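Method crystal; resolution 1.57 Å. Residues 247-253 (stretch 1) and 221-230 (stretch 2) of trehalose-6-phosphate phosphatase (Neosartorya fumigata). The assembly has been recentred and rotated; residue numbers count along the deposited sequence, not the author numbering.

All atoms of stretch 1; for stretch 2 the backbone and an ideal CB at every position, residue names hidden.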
# COMPACT_ATOMS: atom_id res chain seq x y z
N SER A 247 18.28 1.77 -12.34
CA SER A 247 19.05 0.61 -11.92
C SER A 247 18.41 -0.14 -10.75
O SER A 247 18.88 -1.21 -10.38
CB SER A 247 20.47 1.02 -11.54
OG SER A 247 20.47 1.97 -10.48
N LYS A 248 17.34 0.41 -10.18
CA LYS A 248 16.67 -0.22 -9.05
C LYS A 248 15.98 -1.52 -9.47
O LYS A 248 15.23 -1.56 -10.44
CB LYS A 248 15.64 0.74 -8.44
CG LYS A 248 14.75 0.14 -7.36
CD LYS A 248 13.76 1.18 -6.86
CE LYS A 248 12.78 0.58 -5.86
NZ LYS A 248 11.97 1.68 -5.25
N GLN A 249 16.28 -2.59 -8.74
CA GLN A 249 15.64 -3.87 -8.98
C GLN A 249 14.24 -3.82 -8.38
O GLN A 249 14.07 -3.43 -7.23
CB GLN A 249 16.48 -4.99 -8.37
CG GLN A 249 16.03 -6.38 -8.72
CD GLN A 249 17.05 -7.42 -8.27
OE1 GLN A 249 18.24 -7.29 -8.54
NE2 GLN A 249 16.58 -8.44 -7.56
N THR A 250 13.25 -4.20 -9.18
CA THR A 250 11.86 -4.00 -8.79
C THR A 250 10.93 -4.97 -9.52
O THR A 250 11.25 -5.47 -10.60
CB THR A 250 11.42 -2.54 -9.08
OG1 THR A 250 10.06 -2.34 -8.68
CG2 THR A 250 11.55 -2.23 -10.56
N GLU A 251 9.78 -5.23 -8.91
CA GLU A 251 8.70 -5.96 -9.56
C GLU A 251 7.91 -5.08 -10.55
O GLU A 251 7.15 -5.59 -11.37
CB GLU A 251 7.73 -6.53 -8.52
CG GLU A 251 8.34 -7.56 -7.58
CD GLU A 251 8.43 -8.94 -8.20
OE1 GLU A 251 7.70 -9.22 -9.17
OE2 GLU A 251 9.24 -9.76 -7.71
N ALA A 252 8.10 -3.77 -10.46
CA ALA A 252 7.48 -2.83 -11.40
C ALA A 252 8.09 -3.01 -12.79
O ALA A 252 9.15 -3.62 -12.93
CB ALA A 252 7.68 -1.39 -10.92
N SER A 253 7.40 -2.46 -13.79
CA SER A 253 7.86 -2.51 -15.18
C SER A 253 8.49 -1.19 -15.61
O SER A 253 9.14 -1.11 -16.65
CB SER A 253 6.70 -2.84 -16.12
OG SER A 253 6.13 -4.10 -15.80
N UNK A 221 5.52 -1.52 -1.23
CA UNK A 221 4.84 -1.22 -2.47
C UNK A 221 5.12 -2.26 -3.55
O UNK A 221 4.31 -2.44 -4.46
CB UNK A 221 5.25 0.17 -2.96
N UNK A 222 6.25 -2.94 -3.43
CA UNK A 222 6.59 -4.04 -4.33
C UNK A 222 5.49 -5.10 -4.38
O UNK A 222 5.25 -5.71 -5.42
CB UNK A 222 7.91 -4.68 -3.90
N UNK A 223 4.78 -5.28 -3.27
CA UNK A 223 3.73 -6.31 -3.23
C UNK A 223 2.53 -5.91 -4.09
O UNK A 223 1.84 -6.78 -4.63
CB UNK A 223 3.28 -6.56 -1.79
N UNK A 224 2.29 -4.61 -4.26
CA UNK A 224 1.26 -4.14 -5.19
C UNK A 224 1.63 -4.54 -6.61
O UNK A 224 0.77 -5.01 -7.37
CB UNK A 224 1.08 -2.62 -5.09
N UNK A 225 2.89 -4.33 -6.98
CA UNK A 225 3.35 -4.64 -8.33
C UNK A 225 3.24 -6.15 -8.58
O UNK A 225 2.80 -6.57 -9.65
CB UNK A 225 4.79 -4.16 -8.53
N UNK A 226 3.63 -6.93 -7.58
CA UNK A 226 3.49 -8.39 -7.65
C UNK A 226 2.05 -8.79 -7.89
O UNK A 226 1.75 -9.64 -8.73
CB UNK A 226 4.00 -9.04 -6.36
N UNK A 227 1.14 -8.19 -7.13
CA UNK A 227 -0.27 -8.53 -7.25
C UNK A 227 -0.80 -8.21 -8.65
O UNK A 227 -1.59 -8.97 -9.20
CB UNK A 227 -1.08 -7.78 -6.19
N UNK A 228 -0.38 -7.09 -9.22
CA UNK A 228 -0.88 -6.71 -10.53
C UNK A 228 -0.34 -7.65 -11.61
O UNK A 228 -1.01 -7.90 -12.61
CB UNK A 228 -0.50 -5.26 -10.84
N UNK A 229 0.85 -8.19 -11.40
CA UNK A 229 1.40 -9.18 -12.34
C UNK A 229 0.59 -10.48 -12.28
O UNK A 229 0.64 -11.28 -13.22
CB UNK A 229 2.87 -9.46 -12.03
N UNK A 230 -0.18 -10.65 -11.22
CA UNK A 230 -1.07 -11.81 -11.05
C UNK A 230 -2.53 -11.51 -11.35
O UNK A 230 -3.40 -12.35 -11.12
CB UNK A 230 -0.96 -12.34 -9.62

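Stretch 1 crosses one side of a helix as an irregular segment, and it brings a backbone NH group, a threonine hydroxyl, a carboxylate, a lysine amine and a small methyl group to the contact. Each helix position can be read against that offer.

At position 221 the ideal CB has nothing of stretch 1 within 5.5 Å, so the contact barely constrains it. The deposited residue is D221, whose carboxylate is hydrogen-bonded elsewhere in the structure.

At position 222 CA-to-CB points sideways, and the ideal CB lies 4.7 Å from E251 CG. Beyond it wait the NH of E251, the hydroxyl of T250 and, farther out, the amine of K248. A side chain long enough to turn toward them and carrying acceptors would suit: glutamate or glutamine, with a negative charge favoured by the lysine. It is E222, with chi1 and chi2 both m, a bend that brings its end nearer to stretch 1. E251 N donates to E222 OE1 at 2.7 Å and 174°, nearly straight, while T250 OG1 donates to E222 OE2, also at 2.7 Å. The two oxygens thus hold consecutive residues of the loop. Water 1 extends the network, donating to E222 OE2 at 2.7 Å and accepting from K248 NZ at 3.2 Å. T250 OG1 also accepts from A252 N at 3.0 Å, linking the contact to the loop's internal bonding.

Position 223 points away and 224 is out of reach; many helix-compatible residues would serve. They are D223 and M224, the latter a selenomethionine.

Position 225 points toward stretch 1, its ideal CB 3.8 Å from E251 CB and 3.9 Å from A252 N. With the A252 methyl nearby, a flat or branched apolar side chain would fit. The deposited F225, chi1 m, lays one ring face under that methyl: A252 CB sits 3.9 Å from the ring centroid, 18° off the normal, a CH-pi contact.

At position 226 CA-to-CB runs sideways, with the ideal CB 4.6 Å from E251 OE1. A long basic residue could answer the carboxylate; a polar donor might also do. R226 reaches nearer with its end, and E251 CG lies over one face of its guanidinium. The salt bridge from R226 NE to E251 OE2, at 3.3 Å, contains only a weak hydrogen bond (122°). R226 NH1 also forms a salt bridge with D223 OD1 at 2.8 Å, its hydrogen bond again weak, so the arginine links two acids.

Positions 227 and 228 are out of reach and free to meet other needs; they hold A227 and L228.

Position 229 points toward stretch 1 from a distance, with no atom of stretch 1 within 5.5 Å of its ideal CB. Only a long side chain could profit, and the E251 carboxylate favours a basic one. K229 NZ donates to E251 OE1 at 3.0 Å in a salt bridge, and at 2.9 Å to water 2, which also lies 2.8 Å from E251 O, within hydrogen-bonding reach.

Position 230 is out of reach; it is K230.

Stretch 2 221-230: DEDMFRALKK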
# COMPACT_ATOMS: atom_id res chain seq x y z
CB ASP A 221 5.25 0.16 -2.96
CG ASP A 221 4.72 1.26 -2.08
OD1 ASP A 221 3.63 1.08 -1.51
OD2 ASP A 221 5.39 2.30 -1.97
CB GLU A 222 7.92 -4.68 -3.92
CG GLU A 222 9.12 -3.75 -4.13
CD GLU A 222 9.43 -3.55 -5.61
OE1 GLU A 222 9.40 -4.54 -6.36
OE2 GLU A 222 9.70 -2.40 -6.01
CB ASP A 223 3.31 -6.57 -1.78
CG ASP A 223 4.36 -7.37 -0.99
OD1 ASP A 223 5.07 -8.21 -1.60
OD2 ASP A 223 4.47 -7.15 0.24
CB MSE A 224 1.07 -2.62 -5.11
CG MSE A 224 0.58 -2.14 -3.76
SE MSE A 224 -0.12 -0.32 -3.82
CE MSE A 224 1.55 0.63 -4.20
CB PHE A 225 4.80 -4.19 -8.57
CG PHE A 225 5.08 -2.76 -8.18
CD1 PHE A 225 4.13 -1.76 -8.37
CD2 PHE A 225 6.31 -2.42 -7.63
CE1 PHE A 225 4.41 -0.43 -8.00
CE2 PHE A 225 6.60 -1.11 -7.26
CZ PHE A 225 5.65 -0.11 -7.45
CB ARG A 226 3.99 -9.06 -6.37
CG ARG A 226 5.47 -9.22 -6.30
CD ARG A 226 5.91 -10.13 -5.14
NE ARG A 226 7.35 -10.02 -4.97
CZ ARG A 226 7.94 -9.16 -4.14
NH1 ARG A 226 7.21 -8.36 -3.38
NH2 ARG A 226 9.27 -9.11 -4.07
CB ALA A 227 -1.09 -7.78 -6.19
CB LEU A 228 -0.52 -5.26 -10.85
CG LEU A 228 -1.45 -4.27 -10.14
CD1 LEU A 228 -0.95 -2.86 -10.37
CD2 LEU A 228 -2.86 -4.42 -10.67
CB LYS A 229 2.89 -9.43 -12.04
CG LYS A 229 3.78 -8.33 -12.58
CD LYS A 229 5.19 -8.36 -11.99
CE LYS A 229 6.01 -9.50 -12.54
NZ LYS A 229 7.45 -9.31 -12.18
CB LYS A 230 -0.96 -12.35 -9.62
CG LYS A 230 0.39 -12.93 -9.29
CD LYS A 230 0.54 -13.20 -7.81
CE LYS A 230 -0.38 -14.30 -7.34
NZ LYS A 230 -0.04 -14.71 -5.95
O HOH W 1 9.31 0.00 -4.84
O HOH W 2 8.80 -6.91 -13.21
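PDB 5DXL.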